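Local structure of core protein VP4 (Bluetongue virus, 2JHP) at residues A120-A125 and A137-D142; F126-E131 and P482-K487; I240-D243 and D247-K250; K250-L255 and G297-S302. The protein is the RNA-capping enzyme of the bluetongue virus core, carrying out successive steps of cap formation on viral transcripts as part of the inner capsid. All coordinates share one frame; numbering follows the deposited sequence.

Interaction 1: residues A120-A125 and A137-D142; sequences ALRNYA and AETLND. With SAH (S-adenosyl-L-homocysteine), chain B; GUN (guanine), chain D.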
loop_
_atom_site.group_PDB
_atom_site.type_symbol
_atom_site.label_atom_id
_atom_site.label_comp_id
_atom_site.label_asym_id
_atom_site.label_seq_id
_atom_site.Cartn_x
_atom_site.Cartn_y
_atom_site.Cartn_z
ATOM N N ALA A 120 -7.854 -1.107 1.038
ATOM C CA ALA A 120 -8.863 -2.105 0.807
ATOM C C ALA A 120 -8.236 -3.307 0.106
ATOM O O ALA A 120 -8.465 -4.440 0.503
ATOM C CB ALA A 120 -9.993 -1.525 0.013
ATOM N N LEU A 121 -7.410 -3.058 -0.901
ATOM C CA LEU A 121 -6.683 -4.125 -1.573
ATOM C C LEU A 121 -5.671 -4.811 -0.665
ATOM O O LEU A 121 -5.436 -6.003 -0.798
ATOM C CB LEU A 121 -5.970 -3.600 -2.817
ATOM C CG LEU A 121 -6.814 -3.049 -3.965
ATOM C CD1 LEU A 121 -5.932 -2.849 -5.212
ATOM C CD2 LEU A 121 -8.001 -3.947 -4.288
ATOM N N ARG A 122 -5.057 -4.062 0.245
ATOM C CA ARG A 122 -4.028 -4.632 1.088
ATOM C C ARG A 122 -4.632 -5.493 2.186
ATOM O O ARG A 122 -4.035 -6.497 2.586
ATOM C CB ARG A 122 -3.140 -3.554 1.691
ATOM C CG ARG A 122 -1.731 -4.061 2.028
ATOM C CD ARG A 122 -0.804 -2.983 2.588
ATOM N NE ARG A 122 -0.638 -1.890 1.637
ATOM C CZ ARG A 122 -1.320 -0.757 1.695
ATOM N NH1 ARG A 122 -2.195 -0.583 2.672
ATOM N NH2 ARG A 122 -1.128 0.184 0.779
ATOM N N ASN A 123 -5.814 -5.112 2.670
ATOM C CA ASN A 123 -6.476 -5.888 3.704
ATOM C C ASN A 123 -6.906 -7.226 3.183
ATOM O O ASN A 123 -6.693 -8.207 3.837
ATOM C CB ASN A 123 -7.614 -5.109 4.361
ATOM C CG ASN A 123 -7.109 -3.896 5.162
ATOM O OD1 ASN A 123 -5.900 -3.708 5.368
ATOM N ND2 ASN A 123 -8.043 -3.066 5.608
ATOM N N TYR A 124 -7.440 -7.268 1.970
ATOM C CA TYR A 124 -7.743 -8.541 1.312
ATOM C C TYR A 124 -6.475 -9.404 1.250
ATOM O O TYR A 124 -6.519 -10.621 1.521
ATOM C CB TYR A 124 -8.327 -8.315 -0.093
ATOM C CG TYR A 124 -8.317 -9.548 -0.989
ATOM C CD1 TYR A 124 -9.329 -10.510 -0.902
ATOM C CD2 TYR A 124 -7.293 -9.751 -1.927
ATOM C CE1 TYR A 124 -9.327 -11.637 -1.724
ATOM C CE2 TYR A 124 -7.278 -10.883 -2.756
ATOM C CZ TYR A 124 -8.299 -11.824 -2.647
ATOM O OH TYR A 124 -8.287 -12.952 -3.456
ATOM N N ALA A 125 -5.356 -8.751 0.915
ATOM C CA ALA A 125 -4.064 -9.420 0.767
ATOM C C ALA A 125 -3.503 -9.971 2.080
ATOM O O ALA A 125 -2.806 -10.988 2.064
ATOM C CB ALA A 125 -3.040 -8.509 0.085
ATOM N N ALA A 137 6.913 0.934 4.847
ATOM C CA ALA A 137 6.321 1.081 6.192
ATOM C C ALA A 137 4.820 0.788 6.280
ATOM O O ALA A 137 4.375 0.234 7.282
ATOM C CB ALA A 137 6.631 2.448 6.782
ATOM N N GLU A 138 4.054 1.140 5.241
ATOM C CA GLU A 138 2.599 0.861 5.225
ATOM C C GLU A 138 2.252 -0.629 5.382
ATOM O O GLU A 138 1.234 -0.970 5.989
ATOM C CB GLU A 138 1.918 1.427 3.975
ATOM C CG GLU A 138 1.946 0.498 2.768
ATOM C CD GLU A 138 3.329 0.387 2.160
ATOM O OE1 GLU A 138 3.875 1.434 1.762
ATOM O OE2 GLU A 138 3.872 -0.732 2.077
ATOM N N THR A 139 3.103 -1.502 4.845
ATOM C CA THR A 139 2.869 -2.932 4.938
ATOM C C THR A 139 3.279 -3.471 6.302
ATOM O O THR A 139 2.513 -4.204 6.929
ATOM C CB THR A 139 3.557 -3.710 3.810
ATOM O OG1 THR A 139 3.157 -3.153 2.558
ATOM C CG2 THR A 139 3.129 -5.174 3.840
ATOM N N LEU A 140 4.473 -3.093 6.756
ATOM C CA LEU A 140 4.956 -3.456 8.090
ATOM C C LEU A 140 3.941 -3.085 9.171
ATOM O O LEU A 140 3.622 -3.894 10.045
ATOM C CB LEU A 140 6.302 -2.774 8.389
ATOM C CG LEU A 140 7.545 -3.211 7.619
ATOM C CD1 LEU A 140 8.707 -2.346 7.987
ATOM C CD2 LEU A 140 7.879 -4.672 7.930
ATOM N N ASN A 141 3.434 -1.860 9.093
ATOM C CA ASN A 141 2.454 -1.344 10.045
ATOM C C ASN A 141 1.206 -2.193 10.261
ATOM O O ASN A 141 0.668 -2.216 11.364
ATOM C CB ASN A 141 2.039 0.072 9.658
ATOM C CG ASN A 141 3.049 1.099 10.071
ATOM O OD1 ASN A 141 4.013 0.793 10.772
ATOM N ND2 ASN A 141 2.845 2.331 9.635
ATOM N N ASP A 142 0.741 -2.884 9.226
ATOM C CA ASP A 142 -0.468 -3.689 9.365
ATOM C C ASP A 142 -0.209 -5.201 9.337
ATOM O O ASP A 142 -1.148 -5.994 9.239
ATOM C CB ASP A 142 -1.510 -3.279 8.315
ATOM C CG ASP A 142 -1.955 -1.828 8.455
ATOM O OD1 ASP A 142 -2.258 -1.401 9.581
ATOM O OD2 ASP A 142 -2.006 -1.103 7.434
HETATM N N SAH B . 3.629 -2.306 -1.835
HETATM C CA SAH B . 3.345 -1.143 -0.937
HETATM C CB SAH B . 4.153 0.123 -1.242
HETATM C CG SAH B . 4.679 0.373 -2.643
HETATM S SD SAH B . 5.872 1.740 -2.636
HETATM C C SAH B . 1.862 -0.827 -0.833
HETATM O O SAH B . 1.035 -1.736 -0.731
HETATM O OXT SAH B . 1.459 0.336 -0.812
HETATM C "C5'" SAH B . 6.854 0.892 -3.906
HETATM C "C4'" SAH B . 8.102 0.230 -3.349
HETATM O "O4'" SAH B . 8.423 -0.934 -4.084
HETATM C "C3'" SAH B . 9.323 1.145 -3.402
HETATM O "O3'" SAH B . 10.008 0.981 -2.171
HETATM C "C2'" SAH B . 10.173 0.576 -4.528
HETATM O "O2'" SAH B . 11.550 0.717 -4.303
HETATM C "C1'" SAH B . 9.786 -0.902 -4.494
HETATM N N9 SAH B . 10.013 -1.593 -5.783
HETATM C C8 SAH B . 9.831 -1.087 -7.049
HETATM N N7 SAH B . 10.159 -2.047 -7.952
HETATM C C5 SAH B . 10.548 -3.159 -7.284
HETATM C C6 SAH B . 10.975 -4.422 -7.702
HETATM N N6 SAH B . 11.056 -4.709 -8.999
HETATM N N1 SAH B . 11.303 -5.386 -6.766
HETATM C C2 SAH B . 11.209 -5.098 -5.415
HETATM N N3 SAH B . 10.786 -3.848 -4.997
HETATM C C4 SAH B . 10.461 -2.889 -5.914
HETATM N N9 GUN D . 6.902 5.702 9.499
HETATM C C8 GUN D . 5.656 5.315 9.210
HETATM N N7 GUN D . 5.249 4.417 10.109
HETATM C C5 GUN D . 6.236 4.233 10.979
HETATM C C6 GUN D . 6.359 3.425 12.105
HETATM O O6 GUN D . 5.430 2.696 12.458
HETATM N N1 GUN D . 7.562 3.467 12.829
HETATM C C2 GUN D . 8.595 4.322 12.373
HETATM N N2 GUN D . 9.739 4.375 13.028
HETATM N N3 GUN D . 8.442 5.094 11.282
HETATM C C4 GUN D . 7.291 5.059 10.589
HETATM O O HOH W 1 -3.265 -2.089 5.134
#
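The amino-acid end of an S-adenosyl-L-homocysteine pocket, in a class I methyltransferase-like domain, is the place where Arg122 of helix 114-128 meets Glu138 of helix 137-141. Arg122 reaches out from its helix and bends at chi3 (-60°), which turns the guanidinium edge to the ligand carboxylate. Arg122 NE donates to ligand O (2.9 Å, 162°) and Arg122 NH2 to ligand OXT (3.0 Å), a two-pronged grip to which NH2 adds a weak third hydrogen bond to O. Glu138 lays its aliphatic part over one face of the same guanidinium, with Glu138 CG 3.7 Å from Arg122 CZ and displaced toward the rim. Its carboxylate lies close to the ligand CA and CB; Glu138 OE2 accepts from Thr139 OG1 (2.6 Å) on its anti lone pair and also from the backbone N of Glu136. A water joins Arg122 NH1, Asn123 OD1 and Asp142 OD2, while Asp119 forms a salt bridge to NH1. Arg122 also borders a second bound guanine. One helical turn beyond Glu138, Asn141 ND2 donates to guanine N7 (3.2 Å, 167°). Arg122 is thus held at its edge by charge and at its face by a methylene, a combination that fixes its rotation and gives the ligand carboxylate a matching positive partner. The nearby acidic groups probably offset that charge on the protein side.

Interaction 2: residues F126-E131 and P482-K487; sequences FKMAIE and PDIVKK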
loop_
_atom_site.group_PDB
_atom_site.type_symbol
_atom_site.label_atom_id
_atom_site.label_comp_id
_atom_site.label_asym_id
_atom_site.label_seq_id
_atom_site.Cartn_x
_atom_site.Cartn_y
_atom_site.Cartn_z
ATOM N N PHE A 126 -3.800 -9.315 3.202
ATOM C CA PHE A 126 -3.341 -9.813 4.502
ATOM C C PHE A 126 -4.149 -11.044 4.896
ATOM O O PHE A 126 -3.666 -11.898 5.647
ATOM C CB PHE A 126 -3.433 -8.742 5.591
ATOM C CG PHE A 126 -2.311 -7.747 5.563
ATOM C CD1 PHE A 126 -2.561 -6.395 5.322
ATOM C CD2 PHE A 126 -0.987 -8.153 5.782
ATOM C CE1 PHE A 126 -1.509 -5.459 5.297
ATOM C CE2 PHE A 126 0.071 -7.220 5.758
ATOM C CZ PHE A 126 -0.198 -5.872 5.511
ATOM N N LYS A 127 -5.373 -11.129 4.376
ATOM C CA LYS A 127 -6.245 -12.277 4.627
ATOM C C LYS A 127 -5.831 -13.474 3.785
ATOM O O LYS A 127 -5.997 -14.617 4.210
ATOM C CB LYS A 127 -7.718 -11.936 4.359
ATOM C CG LYS A 127 -8.305 -10.863 5.276
ATOM C CD LYS A 127 -8.173 -11.269 6.739
ATOM C CE LYS A 127 -8.596 -10.164 7.688
ATOM N NZ LYS A 127 -8.082 -10.428 9.072
ATOM N N MET A 128 -5.270 -13.211 2.607
ATOM C CA MET A 128 -5.003 -14.271 1.644
ATOM C C MET A 128 -3.525 -14.583 1.380
ATOM O O MET A 128 -3.226 -15.542 0.673
ATOM C CB MET A 128 -5.723 -13.990 0.321
ATOM C CG MET A 128 -7.219 -13.748 0.439
ATOM S SD MET A 128 -8.137 -15.208 0.936
ATOM C CE MET A 128 -9.810 -14.592 0.865
ATOM N N ALA A 129 -2.595 -13.811 1.937
ATOM C CA ALA A 129 -1.178 -14.030 1.602
ATOM C C ALA A 129 -0.214 -14.080 2.786
ATOM O O ALA A 129 -0.493 -13.543 3.858
ATOM C CB ALA A 129 -0.697 -13.011 0.545
ATOM N N ILE A 130 0.912 -14.756 2.575
ATOM C CA ILE A 130 2.022 -14.747 3.520
ATOM C C ILE A 130 3.073 -13.731 3.054
ATOM O O ILE A 130 3.510 -12.905 3.841
ATOM C CB ILE A 130 2.633 -16.183 3.755
ATOM C CG1 ILE A 130 1.825 -16.977 4.795
ATOM C CG2 ILE A 130 4.072 -16.115 4.236
ATOM C CD1 ILE A 130 0.493 -17.456 4.305
ATOM N N GLU A 131 3.451 -13.784 1.777
ATOM C CA GLU A 131 4.523 -12.939 1.237
ATOM C C GLU A 131 4.024 -11.598 0.667
ATOM O O GLU A 131 3.014 -11.560 -0.056
ATOM C CB GLU A 131 5.292 -13.682 0.143
ATOM C CG GLU A 131 5.983 -14.960 0.576
ATOM C CD GLU A 131 7.076 -15.388 -0.388
ATOM O OE1 GLU A 131 7.167 -14.811 -1.489
ATOM O OE2 GLU A 131 7.856 -16.297 -0.047
ATOM N N PRO A 482 -17.786 -9.264 1.609
ATOM C CA PRO A 482 -18.500 -8.153 2.243
ATOM C C PRO A 482 -17.932 -7.564 3.543
ATOM O O PRO A 482 -18.236 -6.415 3.851
ATOM C CB PRO A 482 -19.884 -8.743 2.495
ATOM C CG PRO A 482 -20.038 -9.730 1.415
ATOM C CD PRO A 482 -18.707 -10.380 1.329
ATOM N N ASP A 483 -17.141 -8.304 4.310
ATOM C CA ASP A 483 -16.481 -7.664 5.458
ATOM C C ASP A 483 -14.977 -7.542 5.357
ATOM O O ASP A 483 -14.324 -7.116 6.312
ATOM C CB ASP A 483 -16.868 -8.300 6.790
ATOM C CG ASP A 483 -17.940 -7.510 7.534
ATOM O OD1 ASP A 483 -18.363 -7.968 8.614
ATOM O OD2 ASP A 483 -18.355 -6.433 7.046
ATOM N N ILE A 484 -14.425 -7.912 4.203
ATOM C CA ILE A 484 -13.085 -7.476 3.849
ATOM C C ILE A 484 -13.196 -6.073 3.250
ATOM O O ILE A 484 -12.470 -5.168 3.661
ATOM C CB ILE A 484 -12.342 -8.451 2.903
ATOM C CG1 ILE A 484 -12.214 -9.830 3.555
ATOM C CG2 ILE A 484 -10.952 -7.926 2.600
ATOM C CD1 ILE A 484 -11.458 -10.871 2.736
ATOM N N VAL A 485 -14.115 -5.891 2.299
ATOM C CA VAL A 485 -14.336 -4.578 1.673
ATOM C C VAL A 485 -15.805 -4.201 1.777
ATOM O O VAL A 485 -16.651 -4.758 1.081
ATOM C CB VAL A 485 -13.850 -4.530 0.183
ATOM C CG1 VAL A 485 -13.950 -3.128 -0.385
ATOM C CG2 VAL A 485 -12.409 -5.025 0.051
ATOM N N LYS A 486 -16.095 -3.259 2.664
ATOM C CA LYS A 486 -17.463 -2.847 2.961
ATOM C C LYS A 486 -18.065 -2.026 1.818
ATOM O O LYS A 486 -17.340 -1.442 1.019
ATOM C CB LYS A 486 -17.501 -2.022 4.250
ATOM C CG LYS A 486 -17.085 -2.757 5.505
ATOM C CD LYS A 486 -16.940 -1.759 6.643
ATOM C CE LYS A 486 -16.089 -2.303 7.774
ATOM N NZ LYS A 486 -16.853 -3.235 8.647
ATOM N N LYS A 487 -19.394 -1.985 1.748
ATOM C CA LYS A 487 -20.093 -1.184 0.742
ATOM C C LYS A 487 -19.792 0.308 0.898
ATOM O O LYS A 487 -19.731 1.043 -0.093
ATOM C CB LYS A 487 -21.606 -1.409 0.829
ATOM C CG LYS A 487 -22.207 -2.191 -0.326
ATOM C CD LYS A 487 -22.382 -3.661 -0.017
ATOM C CE LYS A 487 -23.496 -4.269 -0.874
ATOM N NZ LYS A 487 -24.867 -3.974 -0.327
#
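Ile484 pushes its terminal methyl against Lys127 and Met128, the last turn of helix 114-128, just before the chain passes into strand 131-132 of a Rossmann-like methyltransferase sheet. The partner segment, 482-487, is irregular and follows helix 470-480, so the contact joins two parts of the domain that lie some 350 residues apart in sequence. Its close side is apolar. Ile484 has CG1 beside its backbone N (chi1 -59°) and is extended beyond it, which sends CD1 toward the helix end; there Ile484 CD1 lies 4.0 Å from Lys127 CG. Lys127 and Ile484 lie alongside each other, running antiparallel, and the contact is made by the lysine's methylene rather than its charge. The other branch of the isoleucine, CG2, turns to the preceding part of the helix and packs on Tyr124 CA, and the neighbouring Val485 is buried against Ile474, Leu477 and Met478 of helix 470-480. The outer side is much looser. Lys127 bends at chi2 (-57°), which carries its ammonium away from Ile484 toward the surface. In the exposed part of the loop, Lys486 NZ and Asp483 OD2 form a salt bridge that is long at 3.9 Å. Met128, which also touches Tyr481, meets the same isoleucine methyl more loosely than the lysine does: Met128 CE stays 4.5 Å from Ile484 CD1.

Interaction 3: residues I240-D243 and D247-K250; sequences IMVD and DILK. With SAH (S-adenosyl-L-homocysteine), chain C.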
loop_
_atom_site.group_PDB
_atom_site.type_symbol
_atom_site.label_atom_id
_atom_site.label_comp_id
_atom_site.label_asym_id
_atom_site.label_seq_id
_atom_site.Cartn_x
_atom_site.Cartn_y
_atom_site.Cartn_z
ATOM N N ILE A 240 18.293 -2.641 39.103
ATOM C CA ILE A 240 19.608 -3.242 39.125
ATOM C C ILE A 240 20.532 -2.432 38.227
ATOM O O ILE A 240 20.114 -1.922 37.187
ATOM C CB ILE A 240 19.506 -4.737 38.670
ATOM C CG1 ILE A 240 19.138 -5.635 39.860
ATOM C CG2 ILE A 240 20.782 -5.245 38.004
ATOM C CD1 ILE A 240 17.631 -5.832 40.065
ATOM N N MET A 241 21.782 -2.290 38.649
ATOM C CA MET A 241 22.817 -1.748 37.784
ATOM C C MET A 241 23.552 -2.886 37.069
ATOM O O MET A 241 24.059 -3.816 37.699
ATOM C CB MET A 241 23.780 -0.864 38.574
ATOM C CG MET A 241 24.833 -0.220 37.709
ATOM S SD MET A 241 25.302 1.422 38.243
ATOM C CE MET A 241 23.811 2.366 37.951
ATOM N N VAL A 242 23.607 -2.794 35.747
ATOM C CA VAL A 242 24.064 -3.892 34.901
ATOM C C VAL A 242 25.547 -3.767 34.548
ATOM O O VAL A 242 25.972 -2.768 33.966
ATOM C CB VAL A 242 23.198 -3.973 33.623
ATOM C CG1 VAL A 242 23.653 -5.110 32.708
ATOM C CG2 VAL A 242 21.721 -4.129 33.996
ATOM N N ASP A 243 26.329 -4.782 34.910
ATOM C CA ASP A 243 27.751 -4.819 34.555
ATOM C C ASP A 243 28.147 -6.073 33.760
ATOM O O ASP A 243 29.185 -6.084 33.087
ATOM C CB ASP A 243 28.663 -4.592 35.786
ATOM C CG ASP A 243 28.464 -5.633 36.892
ATOM O OD1 ASP A 243 27.508 -6.436 36.823
ATOM O OD2 ASP A 243 29.278 -5.639 37.847
ATOM N N ASP A 247 23.263 -10.387 34.720
ATOM C CA ASP A 247 22.138 -9.579 35.206
ATOM C C ASP A 247 20.899 -9.671 34.316
ATOM O O ASP A 247 19.806 -9.273 34.721
ATOM C CB ASP A 247 22.564 -8.114 35.341
ATOM C CG ASP A 247 23.772 -7.938 36.241
ATOM O OD1 ASP A 247 23.784 -8.537 37.341
ATOM O OD2 ASP A 247 24.706 -7.202 35.853
ATOM N N ILE A 248 21.087 -10.198 33.108
ATOM C CA ILE A 248 20.042 -10.283 32.090
ATOM C C ILE A 248 19.612 -11.730 31.841
ATOM O O ILE A 248 18.430 -12.001 31.627
ATOM C CB ILE A 248 20.511 -9.636 30.770
ATOM C CG1 ILE A 248 21.008 -8.213 31.027
ATOM C CG2 ILE A 248 19.392 -9.643 29.726
ATOM C CD1 ILE A 248 21.813 -7.655 29.916
ATOM N N LEU A 249 20.578 -12.647 31.867
ATOM C CA LEU A 249 20.304 -14.080 31.756
ATOM C C LEU A 249 19.258 -14.564 32.763
ATOM O O LEU A 249 18.379 -15.356 32.410
ATOM C CB LEU A 249 21.588 -14.917 31.923
ATOM C CG LEU A 249 22.476 -15.383 30.756
ATOM C CD1 LEU A 249 21.766 -15.394 29.400
ATOM C CD2 LEU A 249 23.747 -14.569 30.678
ATOM N N LYS A 250 19.345 -14.080 34.003
ATOM C CA LYS A 250 18.465 -14.556 35.074
ATOM C C LYS A 250 16.990 -14.156 34.899
ATOM O O LYS A 250 16.105 -14.766 35.501
ATOM C CB LYS A 250 19.008 -14.185 36.468
ATOM C CG LYS A 250 19.021 -12.696 36.807
ATOM C CD LYS A 250 19.460 -12.447 38.254
ATOM C CE LYS A 250 18.358 -12.793 39.259
ATOM N NZ LYS A 250 18.816 -12.689 40.678
HETATM N N SAH C . 16.485 5.883 28.482
HETATM C CA SAH C . 16.317 7.110 29.326
HETATM C CB SAH C . 17.511 8.061 29.216
HETATM C CG SAH C . 18.826 7.457 29.700
HETATM S SD SAH C . 19.381 8.239 31.229
HETATM C C SAH C . 15.016 7.825 28.974
HETATM O O SAH C . 14.500 7.697 27.862
HETATM O OXT SAH C . 14.449 8.537 29.803
HETATM C "C5'" SAH C . 20.696 7.039 31.521
HETATM C "C4'" SAH C . 20.319 6.161 32.700
HETATM O "O4'" SAH C . 21.174 5.050 32.786
HETATM C "C3'" SAH C . 20.429 6.871 34.038
HETATM O "O3'" SAH C . 19.124 7.142 34.481
HETATM C "C2'" SAH C . 21.140 5.890 34.957
HETATM O "O2'" SAH C . 20.390 5.641 36.121
HETATM C "C1'" SAH C . 21.182 4.624 34.129
HETATM N N9 SAH C . 22.340 3.740 34.331
HETATM C C8 SAH C . 23.651 4.073 34.548
HETATM N N7 SAH C . 24.367 2.928 34.638
HETATM C C5 SAH C . 23.537 1.877 34.469
HETATM C C6 SAH C . 23.736 0.500 34.463
HETATM N N6 SAH C . 24.952 -0.002 34.652
HETATM N N1 SAH C . 22.658 -0.345 34.263
HETATM C C2 SAH C . 21.397 0.171 34.069
HETATM N N3 SAH C . 21.210 1.541 34.072
HETATM C C4 SAH C . 22.260 2.376 34.271
#
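Asp247 OD2 is gripped by two backbone amides, firmly by Asp243 N (3.1 Å, 158°) and weakly by Ser244 N. The bond from Asp243 N meets the oxygen nearly along its C-O axis, closing the short turn between the 240-243 loop and helix 246-249. Asp247 OD2 also lies 3.1 Å from Asp243 OD1. The two carboxylates are nearly coplanar, and since both oxygens are acceptors the approach is unfavourable unless a proton is shared; it might raise the pKa of one acid, while the amides offset part of the cost. Beside these polar groups, Val242 CG1 rests 4.2 Å from Ile248 CD1, in a cluster completed by Ile196, Tyr223 and Ile292. On its ligand side Val242 pairs with the adenine edge through its backbone: Val242 N donates to N1 of the S-adenosyl-L-homocysteine (3.0 Å, 173°), and ligand N6 donates to Val242 O at 3.0 Å. Met241, its CG anti to the backbone N (chi1 -177°), curls over the purine and sets CE 3.5 Å from ring atom C5. Backbone recognition of adenine from the loop after strand 235-238 is characteristic of the cofactor site of a class I, Rossmann-like methyltransferase.

Interaction 4: residues K250-L255 and G297-S302; sequences KHMNFL and GGAFSS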
loop_
_atom_site.group_PDB
_atom_site.type_symbol
_atom_site.label_atom_id
_atom_site.label_comp_id
_atom_site.label_asym_id
_atom_site.label_seq_id
_atom_site.Cartn_x
_atom_site.Cartn_y
_atom_site.Cartn_z
ATOM N N LYS A 250 19.345 -14.080 34.003
ATOM C CA LYS A 250 18.465 -14.556 35.074
ATOM C C LYS A 250 16.990 -14.156 34.899
ATOM O O LYS A 250 16.105 -14.766 35.501
ATOM C CB LYS A 250 19.008 -14.185 36.468
ATOM C CG LYS A 250 19.021 -12.696 36.807
ATOM C CD LYS A 250 19.460 -12.447 38.254
ATOM C CE LYS A 250 18.358 -12.793 39.259
ATOM N NZ LYS A 250 18.816 -12.689 40.678
ATOM N N HIS A 251 16.731 -13.154 34.061
ATOM C CA HIS A 251 15.355 -12.734 33.774
ATOM C C HIS A 251 14.889 -13.214 32.397
ATOM O O HIS A 251 14.081 -12.556 31.728
ATOM C CB HIS A 251 15.200 -11.210 33.925
ATOM C CG HIS A 251 15.660 -10.687 35.250
ATOM N ND1 HIS A 251 15.079 -11.062 36.443
ATOM C CD2 HIS A 251 16.654 -9.825 35.573
ATOM C CE1 HIS A 251 15.696 -10.458 37.443
ATOM N NE2 HIS A 251 16.652 -9.696 36.941
ATOM N N MET A 252 15.397 -14.374 31.985
ATOM C CA MET A 252 15.016 -14.972 30.710
ATOM C C MET A 252 14.457 -16.367 30.885
ATOM O O MET A 252 14.895 -17.116 31.763
ATOM C CB MET A 252 16.213 -15.046 29.772
ATOM C CG MET A 252 16.511 -13.769 29.043
ATOM S SD MET A 252 17.822 -14.047 27.860
ATOM C CE MET A 252 18.267 -12.362 27.514
ATOM N N ASN A 253 13.492 -16.709 30.038
ATOM C CA ASN A 253 12.972 -18.068 29.959
ATOM C C ASN A 253 13.457 -18.730 28.671
ATOM O O ASN A 253 13.016 -18.381 27.573
ATOM C CB ASN A 253 11.443 -18.058 30.047
ATOM C CG ASN A 253 10.824 -19.412 29.756
ATOM O OD1 ASN A 253 11.431 -20.461 29.979
ATOM N ND2 ASN A 253 9.598 -19.392 29.253
ATOM N N PHE A 254 14.376 -19.680 28.817
ATOM C CA PHE A 254 14.978 -20.354 27.669
ATOM C C PHE A 254 14.141 -21.497 27.119
ATOM O O PHE A 254 14.213 -21.790 25.927
ATOM C CB PHE A 254 16.386 -20.848 28.001
ATOM C CG PHE A 254 17.342 -19.748 28.351
ATOM C CD1 PHE A 254 17.847 -19.637 29.652
ATOM C CD2 PHE A 254 17.741 -18.814 27.388
ATOM C CE1 PHE A 254 18.734 -18.598 29.986
ATOM C CE2 PHE A 254 18.630 -17.783 27.710
ATOM C CZ PHE A 254 19.125 -17.675 29.010
ATOM N N LEU A 255 13.341 -22.131 27.974
ATOM C CA LEU A 255 12.528 -23.279 27.560
ATOM C C LEU A 255 11.402 -22.901 26.585
ATOM O O LEU A 255 10.648 -23.764 26.136
ATOM C CB LEU A 255 12.009 -24.069 28.782
ATOM C CG LEU A 255 13.067 -24.907 29.514
ATOM C CD1 LEU A 255 12.703 -25.135 30.980
ATOM C CD2 LEU A 255 13.324 -26.239 28.798
ATOM N N GLY A 297 24.728 -12.848 21.971
ATOM C CA GLY A 297 24.321 -13.268 20.633
ATOM C C GLY A 297 23.953 -14.736 20.733
ATOM O O GLY A 297 24.638 -15.510 21.410
ATOM N N GLY A 298 22.873 -15.127 20.075
ATOM C CA GLY A 298 22.332 -16.472 20.250
ATOM C C GLY A 298 21.024 -16.404 21.012
ATOM O O GLY A 298 20.102 -17.167 20.726
ATOM N N ALA A 299 20.948 -15.480 21.974
ATOM C CA ALA A 299 19.718 -15.207 22.723
ATOM C C ALA A 299 18.957 -13.994 22.171
ATOM O O ALA A 299 17.756 -13.829 22.420
ATOM C CB ALA A 299 20.034 -15.006 24.200
ATOM N N PHE A 300 19.659 -13.148 21.423
ATOM C CA PHE A 300 19.076 -11.911 20.906
ATOM C C PHE A 300 19.144 -11.818 19.400
ATOM O O PHE A 300 20.195 -12.020 18.810
ATOM C CB PHE A 300 19.794 -10.696 21.490
ATOM C CG PHE A 300 19.379 -10.359 22.884
ATOM C CD1 PHE A 300 20.093 -10.844 23.964
ATOM C CD2 PHE A 300 18.266 -9.544 23.111
ATOM C CE1 PHE A 300 19.708 -10.528 25.243
ATOM C CE2 PHE A 300 17.860 -9.219 24.393
ATOM C CZ PHE A 300 18.579 -9.702 25.462
ATOM N N SER A 301 18.017 -11.482 18.781
ATOM C CA SER A 301 17.983 -11.222 17.332
ATOM C C SER A 301 18.768 -9.955 16.925
ATOM O O SER A 301 19.332 -9.885 15.828
ATOM C CB SER A 301 16.545 -11.036 16.882
ATOM O OG SER A 301 16.066 -9.791 17.360
ATOM N N SER A 302 18.767 -8.956 17.804
ATOM C CA SER A 302 19.295 -7.641 17.469
ATOM C C SER A 302 19.558 -6.800 18.706
ATOM O O SER A 302 18.986 -7.042 19.766
ATOM C CB SER A 302 18.327 -6.897 16.538
ATOM O OG SER A 302 16.978 -7.077 16.949
#
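Met252 places CG beside its backbone N (chi1 -82°), and the extended chain beyond it (chi2 -174°) carries CE out to the ring of Phe300, whose own CG also stands beside its backbone N (chi1 -78°). The contact belongs to a Rossmann-like methyltransferase domain and links the loops that lead into strands 260-264 and 302-308, parallel neighbours in the sheet. Met252 CE lies 3.3 Å from Phe300 CE1, a short approach that comes obliquely at the outer end of the ring. One atom back along the methionine side chain, Met252 SD meets Ala299 CB more loosely at 4.4 Å. Phe300 is also held edge-to-face by Phe262 of the adjoining strand. Arg260 ties the two loops together through backbone oxygens, with NH1 bonded to Ala299 O and NH2 to Asn253 O. At the base of the methionine, Met252 CB covers one face of the Phe254 ring, 4.0 Å above its plane and offset toward the rim.

Two methyltransferase-like sheets of the same strand order underlie all four contacts. Interactions 1 and 2 use successive turns of helix 114-128 and touch one another: Phe126 CZ packs 3.5 Å from Thr139 O. Interaction 1 is buried, polar and built around a ligand; interaction 2 lies at the surface, is apolar and smaller. Interactions 3 and 4, both partly buried, belong to the second domain, share Lys250 and meet where Leu249 packs on Phe254. Interaction 3 sets two carboxylates close together, with backbone amides gripping one of them, whereas interaction 4 is a methionine-centred apolar contact away from the ligand. The centres of interactions 1 and 3 are about 39 Å apart, in keeping with two separate cofactor sites.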